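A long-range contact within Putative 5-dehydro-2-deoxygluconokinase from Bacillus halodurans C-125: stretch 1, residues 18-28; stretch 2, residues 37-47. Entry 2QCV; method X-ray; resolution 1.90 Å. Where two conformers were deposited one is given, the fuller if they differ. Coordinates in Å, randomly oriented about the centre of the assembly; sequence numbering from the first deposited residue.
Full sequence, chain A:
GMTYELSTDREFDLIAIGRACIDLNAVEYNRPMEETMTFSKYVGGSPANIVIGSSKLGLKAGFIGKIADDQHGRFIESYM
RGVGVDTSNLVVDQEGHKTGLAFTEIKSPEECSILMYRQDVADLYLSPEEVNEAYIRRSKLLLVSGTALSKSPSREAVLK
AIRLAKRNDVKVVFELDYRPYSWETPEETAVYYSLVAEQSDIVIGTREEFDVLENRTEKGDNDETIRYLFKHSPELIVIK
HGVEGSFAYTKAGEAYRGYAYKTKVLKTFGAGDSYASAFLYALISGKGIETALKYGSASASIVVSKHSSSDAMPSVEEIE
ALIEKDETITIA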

# COMPACT_ATOMS: atom_id res chain seq x y z
N GLY A 18 18.06 15.76 3.42
CA GLY A 18 17.63 14.39 3.65
C GLY A 18 17.08 14.23 5.07
O GLY A 18 16.21 14.98 5.48
N ARG A 19 17.59 13.21 5.77
CA ARG A 19 17.00 12.75 7.03
C ARG A 19 17.54 13.44 8.27
O ARG A 19 18.76 13.48 8.52
CB ARG A 19 17.28 11.25 7.21
CG ARG A 19 16.82 10.67 8.53
CD ARG A 19 16.91 9.11 8.48
NE ARG A 19 15.85 8.64 7.59
CZ ARG A 19 15.84 7.47 6.95
NH1 ARG A 19 16.81 6.58 7.11
NH2 ARG A 19 14.81 7.20 6.16
N ALA A 20 16.60 13.90 9.10
CA ALA A 20 16.84 14.24 10.49
C ALA A 20 15.85 13.39 11.28
O ALA A 20 14.63 13.46 11.05
CB ALA A 20 16.63 15.71 10.77
N CYS A 21 16.36 12.52 12.15
CA CYS A 21 15.48 11.62 12.87
C CYS A 21 15.88 11.54 14.34
O CYS A 21 16.63 12.37 14.84
CB CYS A 21 15.50 10.25 12.18
SG CYS A 21 17.05 9.49 12.23
N ILE A 22 15.33 10.56 15.04
CA ILE A 22 15.64 10.32 16.45
C ILE A 22 16.53 9.11 16.58
O ILE A 22 16.22 8.02 16.08
CB ILE A 22 14.36 10.08 17.26
CG1 ILE A 22 13.46 11.33 17.18
CG2 ILE A 22 14.69 9.72 18.77
CD1 ILE A 22 14.12 12.55 17.82
N ASP A 23 17.63 9.29 17.30
CA ASP A 23 18.45 8.18 17.76
C ASP A 23 18.13 7.95 19.25
O ASP A 23 18.03 8.89 20.05
CB ASP A 23 19.92 8.49 17.61
CG ASP A 23 20.43 8.37 16.18
OD1 ASP A 23 19.66 8.01 15.26
OD2 ASP A 23 21.62 8.65 15.99
N LEU A 24 17.95 6.68 19.58
CA LEU A 24 17.71 6.25 20.96
C LEU A 24 18.90 5.36 21.31
O LEU A 24 18.99 4.21 20.92
CB LEU A 24 16.36 5.56 21.06
CG LEU A 24 15.19 6.57 20.90
CD1 LEU A 24 13.88 5.95 20.45
CD2 LEU A 24 15.00 7.33 22.18
N ASN A 25 19.81 5.96 22.05
CA ASN A 25 21.05 5.34 22.42
C ASN A 25 20.99 4.64 23.77
O ASN A 25 20.61 5.21 24.76
CB ASN A 25 22.13 6.41 22.47
CG ASN A 25 22.37 7.02 21.10
OD1 ASN A 25 22.21 8.23 20.93
ND2 ASN A 25 22.67 6.18 20.11
N ALA A 26 21.39 3.38 23.74
CA ALA A 26 21.42 2.50 24.88
C ALA A 26 22.26 3.08 25.98
O ALA A 26 23.45 3.35 25.77
CB ALA A 26 22.03 1.16 24.45
N VAL A 27 21.64 3.29 27.14
CA VAL A 27 22.35 3.77 28.32
C VAL A 27 23.18 2.64 28.94
O VAL A 27 24.36 2.82 29.24
CB VAL A 27 21.36 4.35 29.35
CG1 VAL A 27 22.06 4.73 30.64
CG2 VAL A 27 20.64 5.56 28.73
N GLU A 28 22.58 1.47 29.11
CA GLU A 28 23.29 0.30 29.59
C GLU A 28 23.74 -0.43 28.35
O GLU A 28 22.91 -0.94 27.58
CB GLU A 28 22.37 -0.59 30.44
CG GLU A 28 21.65 0.15 31.56
CD GLU A 28 20.32 0.76 31.15
OE1 GLU A 28 19.93 0.66 29.96
OE2 GLU A 28 19.65 1.35 32.03
N MSE A 37 17.71 -1.23 29.33
CA MSE A 37 16.47 -0.79 29.91
C MSE A 37 16.20 0.70 29.75
O MSE A 37 15.07 1.12 29.95
CB MSE A 37 16.46 -1.12 31.39
CG MSE A 37 16.55 -2.64 31.66
SE MSE A 37 15.30 -3.76 30.58
CE MSE A 37 13.61 -3.14 31.25
N THR A 38 17.24 1.48 29.43
CA THR A 38 17.08 2.93 29.27
C THR A 38 17.81 3.44 28.01
O THR A 38 18.87 2.95 27.67
CB THR A 38 17.61 3.67 30.52
OG1 THR A 38 17.16 2.97 31.69
CG2 THR A 38 17.07 5.08 30.59
N PHE A 39 17.19 4.40 27.33
CA PHE A 39 17.69 4.96 26.07
C PHE A 39 17.71 6.47 26.16
O PHE A 39 16.75 7.05 26.69
CB PHE A 39 16.79 4.55 24.89
CG PHE A 39 16.80 3.08 24.61
CD1 PHE A 39 17.75 2.52 23.76
CD2 PHE A 39 15.87 2.25 25.20
CE1 PHE A 39 17.76 1.16 23.50
CE2 PHE A 39 15.88 0.89 24.96
CZ PHE A 39 16.83 0.33 24.11
N SER A 40 18.78 7.08 25.67
CA SER A 40 18.86 8.54 25.60
C SER A 40 18.52 9.04 24.19
O SER A 40 18.95 8.44 23.19
CB SER A 40 20.24 9.03 26.05
OG SER A 40 21.24 8.36 25.31
N LYS A 41 17.73 10.10 24.14
CA LYS A 41 17.21 10.70 22.91
C LYS A 41 18.17 11.73 22.32
O LYS A 41 18.53 12.72 22.98
CB LYS A 41 15.89 11.38 23.21
CG LYS A 41 15.13 11.87 22.02
CD LYS A 41 13.86 12.57 22.41
CE LYS A 41 14.15 13.93 23.02
NZ LYS A 41 12.91 14.65 23.40
N TYR A 42 18.54 11.52 21.06
CA TYR A 42 19.39 12.44 20.31
C TYR A 42 18.79 12.66 18.92
O TYR A 42 17.99 11.86 18.43
CB TYR A 42 20.79 11.86 20.15
CG TYR A 42 21.54 11.76 21.43
CD1 TYR A 42 22.20 12.86 21.95
CD2 TYR A 42 21.60 10.57 22.11
CE1 TYR A 42 22.88 12.77 23.13
CE2 TYR A 42 22.27 10.48 23.29
CZ TYR A 42 22.90 11.57 23.80
OH TYR A 42 23.60 11.45 24.97
N VAL A 43 19.20 13.75 18.27
CA VAL A 43 18.91 13.89 16.84
C VAL A 43 19.89 12.95 16.13
O VAL A 43 21.10 12.90 16.46
CB VAL A 43 19.11 15.33 16.31
CG1 VAL A 43 18.91 15.38 14.77
CG2 VAL A 43 18.19 16.33 17.04
N GLY A 44 19.40 12.24 15.13
CA GLY A 44 20.28 11.43 14.26
C GLY A 44 19.92 11.58 12.81
O GLY A 44 19.16 12.48 12.44
N GLY A 45 20.48 10.71 11.97
CA GLY A 45 20.30 10.81 10.54
C GLY A 45 21.59 11.39 10.01
O GLY A 45 22.08 12.40 10.53
N SER A 46 22.14 10.77 8.97
CA SER A 46 23.44 11.21 8.43
C SER A 46 23.57 12.71 8.08
O SER A 46 24.46 13.36 8.62
CB SER A 46 23.87 10.33 7.27
OG SER A 46 24.98 10.90 6.63
N PRO A 47 22.69 13.26 7.21
CA PRO A 47 22.86 14.70 6.94
C PRO A 47 22.62 15.63 8.13
O PRO A 47 23.28 16.65 8.24
CB PRO A 47 21.90 14.99 5.80
CG PRO A 47 20.96 13.85 5.77
CD PRO A 47 21.61 12.67 6.40
O HOH W 1 22.84 10.85 17.22

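The two stretches pair as antiparallel strands, residues 21-26 against 38-44, and bury 900 Å² between them. Hydrogen-bonded pairs alternate with non-hydrogen-bonded ones, so the odd-numbered residues from Cys21 to Asn25 carry the backbone ladder.

Before the strand begins, Gly18 adopts a backbone conformation (phi 141°, psi -129°) that calls for glycine, and a CB there would also sit tightly against CG of Pro47. That proline ring covers the backbone of the next residue, with its CG 3.4 Å from Arg19 N, while the arginine side chain leads away to polar partners elsewhere in the structure. Gly45 lies beside the Arg19 carbonyl; a CB on it would come within 2.5 Å of Arg19 O, and its own phi and psi demand glycine as well. The small Ala20 points away from stretch 2, but its CA approaches Gly44 O at 3.5 Å in a CA-H...O contact.

Cys21 opens the ladder: its N donates to Gly44 O and its O accepts from Gly44 N, both at 2.8 Å and nearly linear. Ile22 makes no such bonds with Val43, and the side chains of this pair diverge. Asp23 N donates to Tyr42 O (2.8 Å), and Tyr42 N returns a bond to Asp23 O (2.9 Å). The aspartate carboxylate occupies the space left by Gly44, where a CB would fall 2.1 Å from Asp23 OD1. A water joins the strands further by donating to Asp23 OD2 and to Val43 O, each 2.8 Å from its oxygen.

Leu24, Lys41, Ala26 and Phe39 share one face of the sheet. Here Leu24 CB meets Phe39 CB at 4.0 Å, an apolar contact in keeping with the burial of both residues, and the lysine amine is satisfied elsewhere in the structure. On the other face lie Asn25 and Ser40. Asn25 N donates to Ser40 O (2.9 Å), and Asn25 O accepts from Ser40 N (2.8 Å) and from Ser40 OG (3.3 Å), the short serine side chain being able to reach back to the backbone. Ala26 is small enough to lie beside the large Phe39 ring, its CB 4.4 Å from CE1.

Past the strand, Val27 N donates to Thr38 O (2.8 Å), and the valine and threonine CB atoms approach to 4.0 Å. Glu28 closes the contact with its carboxylate: OE1 accepts from Met37 N (3.0 Å), a selenomethionine, and from Thr38 N (2.9 Å), while OE2 accepts from Thr38 OG1 (3.0 Å). A two-oxygen acceptor thus engages both backbone and hydroxyl donors.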